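Local coordinates for mannosyl-glycoprotein endo-beta-N-acetylglucosamidase-like domain-containing protein (Pseudomonas protegens, PDB 4KT3) that probably cleaves peptidoglycan glycosidic bonds as a type VI secretion effector glycoside hydrolase, and is seen here in complex with its immunity protein, at residues C32-I35 with S36-T39. Residues are numbered along the deposited sequence; the frame is centred on the assembly and turned at random.
Sequences CNNI and SAVT
N34 caps the first turn of helix 35-54 by accepting the backbone N-H of A37 on its side-chain oxygen. This N-cap bond, OD1 to N, is 3.1 Å long and nearly straight at the hydrogen (168°), yet the donor stands above the plane of the amide, well off either lone pair. With CG turned anti to the backbone N (chi1 -177°), the amide is carried forward over the start of the helix, where its carbon CG also rests 3.5 Å from the methyl CB of A37.

Two backbone bonds of the i to i+4 kind open the helix: V38 N donates to N34 O at 3.0 Å, and T39 N to I35 O at 2.8 Å. The second carbonyl is shared. The hydroxyl OG1 of T39, anti to its own carbonyl carbon (chi1 -65°), folds back along the helix and donates to I35 O at 2.8 Å, approaching from above the carbonyl plane while the N-H comes almost end-on.

Van der Waals packing is modest. The CG2 methyl of V38 is tucked over the carbonyl oxygen N34 O (3.4 Å) and against C32 CA (3.7 Å), bringing the valine against the loop beside the disulfide that ties C32 to C177, the C-terminal residue, which V38 also touches. N34 and A37 also touch R174 of helix 160-174.

N34 OD1 has a second donor, NE2 of H59 of the neighbouring putative lipoprotein chain, and S36 packs on P58 of that chain. The amide oxygen of the buried N34 thus serves both the helix start and the interface of the effector-immunity complex. Two donors converge on OD1 and should fix where the oxygen points, which probably limits rotation of the amide, and the partial positive charge of the helix N-terminus would probably favour the oxygen, rather than the nitrogen, facing A37.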
ATOM      1  N   CYS A  32     -10.825 -12.677  -1.036  1.00 19.64           N
ATOM      2  CA  CYS A  32     -11.226 -12.581  -2.443  1.00 18.39           C
ATOM      3  C   CYS A  32     -12.180 -11.416  -2.711  1.00 17.66           C
ATOM      4  O   CYS A  32     -12.476 -11.101  -3.865  1.00 18.57           O
ATOM      5  CB  CYS A  32     -11.870 -13.887  -2.914  1.00 22.11           C
ATOM      6  SG  CYS A  32     -10.824 -15.375  -2.816  1.00 22.68           S
ATOM      7  N   ASN A  33     -12.655 -10.773  -1.649  1.00 16.44           N
ATOM      8  CA  ASN A  33     -13.602  -9.674  -1.792  1.00 18.12           C
ATOM      9  C   ASN A  33     -12.935  -8.333  -2.087  1.00 13.88           C
ATOM     10  O   ASN A  33     -13.601  -7.383  -2.504  1.00 16.12           O
ATOM     11  CB  ASN A  33     -14.466  -9.561  -0.533  1.00 19.93           C
ATOM     12  CG  ASN A  33     -15.397 -10.729  -0.374  1.00 27.11           C
ATOM     13  OD1 ASN A  33     -15.786 -11.350  -1.355  1.00 30.47           O
ATOM     14  ND2 ASN A  33     -15.762 -11.037   0.865  1.00 31.18           N
ATOM     15  N   ASN A  34     -11.621  -8.256  -1.882  1.00 16.26           N
ATOM     16  CA  ASN A  34     -10.861  -7.069  -2.244  1.00 14.35           C
ATOM     17  C   ASN A  34     -10.491  -7.196  -3.715  1.00 11.00           C
ATOM     18  O   ASN A  34      -9.471  -7.795  -4.071  1.00 13.51           O
ATOM     19  CB  ASN A  34      -9.612  -6.966  -1.373  1.00 13.74           C
ATOM     20  CG  ASN A  34      -8.805  -5.717  -1.647  1.00 12.44           C
ATOM     21  OD1 ASN A  34      -8.928  -5.096  -2.712  1.00 11.86           O
ATOM     22  ND2 ASN A  34      -7.962  -5.333  -0.679  1.00 14.75           N
ATOM     23  N   ILE A  35     -11.335  -6.647  -4.576  1.00 11.85           N
ATOM     24  CA  ILE A  35     -11.186  -6.881  -6.012  1.00 14.16           C
ATOM     25  C   ILE A  35      -9.878  -6.287  -6.563  1.00 12.52           C
ATOM     26  O   ILE A  35      -9.190  -6.918  -7.378  1.00 13.41           O
ATOM     27  CB  ILE A  35     -12.422  -6.352  -6.791  1.00 15.87           C
ATOM     28  CG1 ILE A  35     -13.719  -7.010  -6.285  1.00 17.55           C
ATOM     29  CG2 ILE A  35     -12.267  -6.602  -8.269  1.00 17.49           C
ATOM     30  CD1 ILE A  35     -13.685  -8.544  -6.185  1.00 21.46           C
ATOM     31  N   SER A  36      -9.522  -5.096  -6.108  1.00 11.69           N
ATOM     32  CA  SER A  36      -8.275  -4.461  -6.529  1.00 10.71           C
ATOM     33  C   SER A  36      -7.104  -5.395  -6.261  1.00  9.13           C
ATOM     34  O   SER A  36      -6.230  -5.597  -7.130  1.00 10.37           O
ATOM     35  CB  SER A  36      -8.081  -3.158  -5.760  1.00 12.08           C
ATOM     36  OG  SER A  36      -6.874  -2.511  -6.120  1.00 11.95           O
ATOM     37  N   ALA A  37      -7.040  -5.907  -5.035  1.00 10.25           N
ATOM     38  CA  ALA A  37      -5.924  -6.780  -4.656  1.00  8.94           C
ATOM     39  C   ALA A  37      -5.905  -8.088  -5.463  1.00 10.44           C
ATOM     40  O   ALA A  37      -4.849  -8.535  -5.915  1.00 10.54           O
ATOM     41  CB  ALA A  37      -5.958  -7.057  -3.155  1.00 12.15           C
ATOM     42  N   VAL A  38      -7.065  -8.707  -5.640  1.00 11.80           N
ATOM     43  CA  VAL A  38      -7.153  -9.954  -6.399  1.00 12.42           C
ATOM     44  C   VAL A  38      -6.734  -9.718  -7.846  1.00 11.07           C
ATOM     45  O   VAL A  38      -6.023 -10.518  -8.435  1.00 12.66           O
ATOM     46  CB  VAL A  38      -8.592 -10.556  -6.336  1.00 13.60           C
ATOM     47  CG1 VAL A  38      -8.760 -11.701  -7.342  1.00 16.39           C
ATOM     48  CG2 VAL A  38      -8.896 -11.049  -4.925  1.00 15.53           C
ATOM     49  N   THR A  39      -7.169  -8.600  -8.414  1.00  9.87           N
ATOM     50  CA  THR A  39      -6.826  -8.264  -9.792  1.00 11.44           C
ATOM     51  C   THR A  39      -5.292  -8.195  -9.962  1.00  9.97           C
ATOM     52  O   THR A  39      -4.736  -8.728 -10.912  1.00 11.86           O
ATOM     53  CB  THR A  39      -7.501  -6.928 -10.188  1.00 12.72           C
ATOM     54  OG1 THR A  39      -8.932  -7.098 -10.173  1.00 16.45           O
ATOM     55  CG2 THR A  39      -7.074  -6.462 -11.568  1.00 15.15           C
TER